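PDB 3I7J: beta-lactamase Mb2281c from Mycobacterium bovis, which probably hydrolyses beta-lactams or related esters and amides, as a serine hydrolase of the beta-lactamase and penicillin-binding protein family. Local coordinates for residues F233-L244 and I263-T272. Residues are numbered along the deposited sequence; the frame is centred on the assembly and turned at random.
Sequences FIWVDPKADLAL and ISDAVLAEYT
A chi1 of 59° puts CG of Trp-235 between its backbone N and carbonyl carbon, and the indole reaches across to the helix, where Ser-264 turns OG back beside its backbone N (chi1 -67°). NE1 of Trp-235 gives OG of Ser-264 a hydrogen bond of 2.9 Å, somewhat bent, with OG lying 19° out of the indole plane. The same OG also bonds to Trp-260 O one turn earlier, so this buried hydroxyl ties the indole to the helix backbone. Leu-244 CB lies against one face of the indole, while CH2 of Trp-235 meets CD2 of Leu-268 at 3.7 Å. That methyl also touches Ala-240 CB in the hairpin turn. Beside it, Leu-242 CD2 packs on Tyr-271 CB at 3.6 Å and reaches the helix end, where Thr-272 OG1 bonds back to Leu-268 O at 2.7 Å. Asp-237 shapes the turn: OD1 accepts from Lys-239 N and Ala-240 N, and also bonds to Ser-220 OG. Asp-241, at positive phi, and Leu-242 pair with Asp-237 in a G1 beta bulge. This is a bulged beta-hairpin of the central antiparallel sheet backed by the C-terminal helix 256-271, the packing seen in the alpha/beta domain of serine beta-lactamases and penicillin-binding proteins.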
loop_
_atom_site.group_PDB
_atom_site.type_symbol
_atom_site.label_atom_id
_atom_site.label_comp_id
_atom_site.label_asym_id
_atom_site.label_seq_id
_atom_site.Cartn_x
_atom_site.Cartn_y
_atom_site.Cartn_z
ATOM N N PHE A 233 -6.240 5.260 3.612
ATOM C CA PHE A 233 -5.353 4.177 3.984
ATOM C C PHE A 233 -5.981 2.801 3.797
ATOM O O PHE A 233 -7.194 2.662 3.610
ATOM C CB PHE A 233 -4.887 4.326 5.447
ATOM C CG PHE A 233 -5.949 3.998 6.482
ATOM C CD1 PHE A 233 -6.365 2.684 6.703
ATOM C CD2 PHE A 233 -6.507 5.009 7.259
ATOM C CE1 PHE A 233 -7.322 2.386 7.687
ATOM C CE2 PHE A 233 -7.461 4.723 8.240
ATOM C CZ PHE A 233 -7.869 3.411 8.456
ATOM N N ILE A 234 -5.135 1.783 3.843
ATOM C CA ILE A 234 -5.599 0.422 3.730
ATOM C C ILE A 234 -4.675 -0.482 4.524
ATOM O O ILE A 234 -3.454 -0.390 4.421
ATOM C CB ILE A 234 -5.637 -0.066 2.256
ATOM C CG1 ILE A 234 -6.021 -1.554 2.216
ATOM C CG2 ILE A 234 -4.271 0.128 1.582
ATOM C CD1 ILE A 234 -6.250 -2.093 0.796
ATOM N N TRP A 235 -5.265 -1.315 5.369
ATOM C CA TRP A 235 -4.480 -2.279 6.106
ATOM C C TRP A 235 -5.205 -3.603 6.050
ATOM O O TRP A 235 -6.434 -3.662 5.940
ATOM C CB TRP A 235 -4.180 -1.842 7.559
ATOM C CG TRP A 235 -5.341 -1.575 8.491
ATOM C CD1 TRP A 235 -5.669 -0.369 9.050
ATOM C CD2 TRP A 235 -6.233 -2.536 9.069
ATOM N NE1 TRP A 235 -6.700 -0.524 9.944
ATOM C CE2 TRP A 235 -7.066 -1.844 9.977
ATOM C CE3 TRP A 235 -6.407 -3.918 8.916
ATOM C CZ2 TRP A 235 -8.064 -2.488 10.730
ATOM C CZ3 TRP A 235 -7.397 -4.558 9.661
ATOM C CH2 TRP A 235 -8.209 -3.843 10.557
ATOM N N VAL A 236 -4.410 -4.662 6.081
ATOM C CA VAL A 236 -4.893 -6.030 6.021
ATOM C C VAL A 236 -4.212 -6.702 7.193
ATOM O O VAL A 236 -2.993 -6.650 7.310
ATOM C CB VAL A 236 -4.429 -6.710 4.714
ATOM C CG1 VAL A 236 -5.031 -8.101 4.593
ATOM C CG2 VAL A 236 -4.811 -5.844 3.521
ATOM N N ASP A 237 -4.988 -7.318 8.073
ATOM C CA ASP A 237 -4.401 -7.978 9.228
ATOM C C ASP A 237 -4.575 -9.484 9.028
ATOM O O ASP A 237 -5.672 -10.005 9.182
ATOM C CB ASP A 237 -5.117 -7.507 10.499
ATOM C CG ASP A 237 -4.433 -7.976 11.762
ATOM O OD1 ASP A 237 -3.946 -9.128 11.773
ATOM O OD2 ASP A 237 -4.400 -7.201 12.746
ATOM N N PRO A 238 -3.492 -10.201 8.674
ATOM C CA PRO A 238 -3.548 -11.652 8.449
ATOM C C PRO A 238 -3.926 -12.465 9.682
ATOM O O PRO A 238 -4.411 -13.586 9.558
ATOM C CB PRO A 238 -2.135 -11.996 7.979
ATOM C CG PRO A 238 -1.591 -10.705 7.474
ATOM C CD PRO A 238 -2.128 -9.697 8.452
ATOM N N LYS A 239 -3.686 -11.912 10.866
ATOM C CA LYS A 239 -4.010 -12.622 12.094
ATOM C C LYS A 239 -5.503 -12.514 12.371
ATOM O O LYS A 239 -6.153 -13.500 12.724
ATOM C CB LYS A 239 -3.211 -12.061 13.278
ATOM C CG LYS A 239 -3.409 -12.840 14.579
ATOM C CD LYS A 239 -2.595 -12.268 15.736
ATOM C CE LYS A 239 -1.087 -12.438 15.531
ATOM N NZ LYS A 239 -0.626 -13.853 15.609
ATOM N N ALA A 240 -6.048 -11.314 12.205
ATOM C CA ALA A 240 -7.472 -11.104 12.429
ATOM C C ALA A 240 -8.211 -11.548 11.180
ATOM O O ALA A 240 -9.417 -11.801 11.212
ATOM C CB ALA A 240 -7.751 -9.631 12.703
ATOM N N ASP A 241 -7.462 -11.665 10.085
ATOM C CA ASP A 241 -8.015 -12.048 8.786
ATOM C C ASP A 241 -9.095 -11.016 8.467
ATOM O O ASP A 241 -10.239 -11.358 8.164
ATOM C CB ASP A 241 -8.617 -13.462 8.844
ATOM C CG ASP A 241 -8.617 -14.163 7.490
ATOM O OD1 ASP A 241 -7.833 -13.762 6.600
ATOM O OD2 ASP A 241 -9.384 -15.135 7.311
ATOM N N LEU A 242 -8.721 -9.745 8.559
ATOM C CA LEU A 242 -9.642 -8.646 8.293
ATOM C C LEU A 242 -8.902 -7.525 7.560
ATOM O O LEU A 242 -7.685 -7.388 7.687
ATOM C CB LEU A 242 -10.193 -8.118 9.620
ATOM C CG LEU A 242 -11.700 -8.031 9.873
ATOM C CD1 LEU A 242 -12.403 -9.312 9.475
ATOM C CD2 LEU A 242 -11.913 -7.734 11.352
ATOM N N ALA A 243 -9.643 -6.723 6.802
ATOM C CA ALA A 243 -9.059 -5.607 6.070
ATOM C C ALA A 243 -9.925 -4.371 6.268
ATOM O O ALA A 243 -11.145 -4.470 6.419
ATOM C CB ALA A 243 -8.961 -5.937 4.585
ATOM N N LEU A 244 -9.293 -3.206 6.277
ATOM C CA LEU A 244 -10.032 -1.965 6.441
ATOM C C LEU A 244 -9.554 -0.958 5.425
ATOM O O LEU A 244 -8.355 -0.748 5.265
ATOM C CB LEU A 244 -9.846 -1.394 7.856
ATOM C CG LEU A 244 -10.389 0.027 8.085
ATOM C CD1 LEU A 244 -11.891 0.073 7.831
ATOM C CD2 LEU A 244 -10.072 0.472 9.509
ATOM N N ILE A 263 -10.577 3.945 14.959
ATOM C CA ILE A 263 -11.525 3.232 14.108
ATOM C C ILE A 263 -10.995 1.836 13.787
ATOM O O ILE A 263 -11.768 0.896 13.592
ATOM C CB ILE A 263 -11.832 4.007 12.806
ATOM C CG1 ILE A 263 -12.994 3.330 12.079
ATOM C CG2 ILE A 263 -10.600 4.073 11.914
ATOM C CD1 ILE A 263 -13.469 4.103 10.866
ATOM N N SER A 264 -9.674 1.701 13.764
ATOM C CA SER A 264 -9.050 0.414 13.486
ATOM C C SER A 264 -9.339 -0.578 14.607
ATOM O O SER A 264 -9.741 -1.716 14.350
ATOM C CB SER A 264 -7.540 0.586 13.314
ATOM O OG SER A 264 -7.253 1.326 12.140
ATOM N N ASP A 265 -9.148 -0.152 15.852
ATOM C CA ASP A 265 -9.404 -1.050 16.974
ATOM C C ASP A 265 -10.898 -1.310 17.131
ATOM O O ASP A 265 -11.300 -2.392 17.571
ATOM C CB ASP A 265 -8.800 -0.494 18.266
ATOM C CG ASP A 265 -7.277 -0.463 18.223
ATOM O OD1 ASP A 265 -6.680 -1.412 17.674
ATOM O OD2 ASP A 265 -6.681 0.502 18.738
ATOM N N ALA A 266 -11.718 -0.330 16.751
ATOM C CA ALA A 266 -13.164 -0.490 16.824
ATOM C C ALA A 266 -13.567 -1.562 15.813
ATOM O O ALA A 266 -14.368 -2.450 16.112
ATOM C CB ALA A 266 -13.862 0.833 16.504
ATOM N N VAL A 267 -12.993 -1.483 14.617
ATOM C CA VAL A 267 -13.287 -2.462 13.581
ATOM C C VAL A 267 -12.800 -3.863 13.981
ATOM O O VAL A 267 -13.510 -4.846 13.781
ATOM C CB VAL A 267 -12.675 -2.022 12.220
ATOM C CG1 VAL A 267 -12.657 -3.179 11.231
ATOM C CG2 VAL A 267 -13.516 -0.886 11.641
ATOM N N LEU A 268 -11.608 -3.959 14.559
ATOM C CA LEU A 268 -11.104 -5.259 14.974
ATOM C C LEU A 268 -11.977 -5.867 16.066
ATOM O O LEU A 268 -12.356 -7.026 15.985
ATOM C CB LEU A 268 -9.670 -5.144 15.489
ATOM C CG LEU A 268 -8.573 -4.828 14.469
ATOM C CD1 LEU A 268 -7.306 -4.470 15.212
ATOM C CD2 LEU A 268 -8.348 -6.004 13.531
ATOM N N ALA A 269 -12.290 -5.084 17.091
ATOM C CA ALA A 269 -13.101 -5.575 18.193
ATOM C C ALA A 269 -14.491 -6.045 17.755
ATOM O O ALA A 269 -15.014 -7.016 18.289
ATOM C CB ALA A 269 -13.231 -4.497 19.268
ATOM N N GLU A 270 -15.085 -5.365 16.782
ATOM C CA GLU A 270 -16.420 -5.726 16.321
ATOM C C GLU A 270 -16.505 -6.830 15.266
ATOM O O GLU A 270 -17.396 -7.673 15.329
ATOM C CB GLU A 270 -17.143 -4.463 15.819
ATOM C CG GLU A 270 -18.380 -4.731 14.970
ATOM C CD GLU A 270 -19.181 -3.466 14.663
ATOM O OE1 GLU A 270 -18.573 -2.398 14.428
ATOM O OE2 GLU A 270 -20.428 -3.542 14.636
ATOM N N TYR A 271 -15.577 -6.853 14.314
ATOM C CA TYR A 271 -15.621 -7.857 13.246
ATOM C C TYR A 271 -14.681 -9.064 13.346
ATOM O O TYR A 271 -14.821 -10.019 12.582
ATOM C CB TYR A 271 -15.421 -7.154 11.902
ATOM C CG TYR A 271 -16.482 -6.111 11.627
ATOM C CD1 TYR A 271 -17.721 -6.471 11.107
ATOM C CD2 TYR A 271 -16.261 -4.769 11.927
ATOM C CE1 TYR A 271 -18.717 -5.520 10.894
ATOM C CE2 TYR A 271 -17.253 -3.809 11.718
ATOM C CZ TYR A 271 -18.479 -4.198 11.201
ATOM O OH TYR A 271 -19.468 -3.264 10.988
ATOM N N THR A 272 -13.725 -9.038 14.266
ATOM C CA THR A 272 -12.819 -10.175 14.404
ATOM C C THR A 272 -13.611 -11.383 14.902
ATOM O O THR A 272 -14.284 -11.312 15.932
ATOM C CB THR A 272 -11.672 -9.881 15.410
ATOM O OG1 THR A 272 -10.773 -8.918 14.847
ATOM C CG2 THR A 272 -10.900 -11.155 15.730
#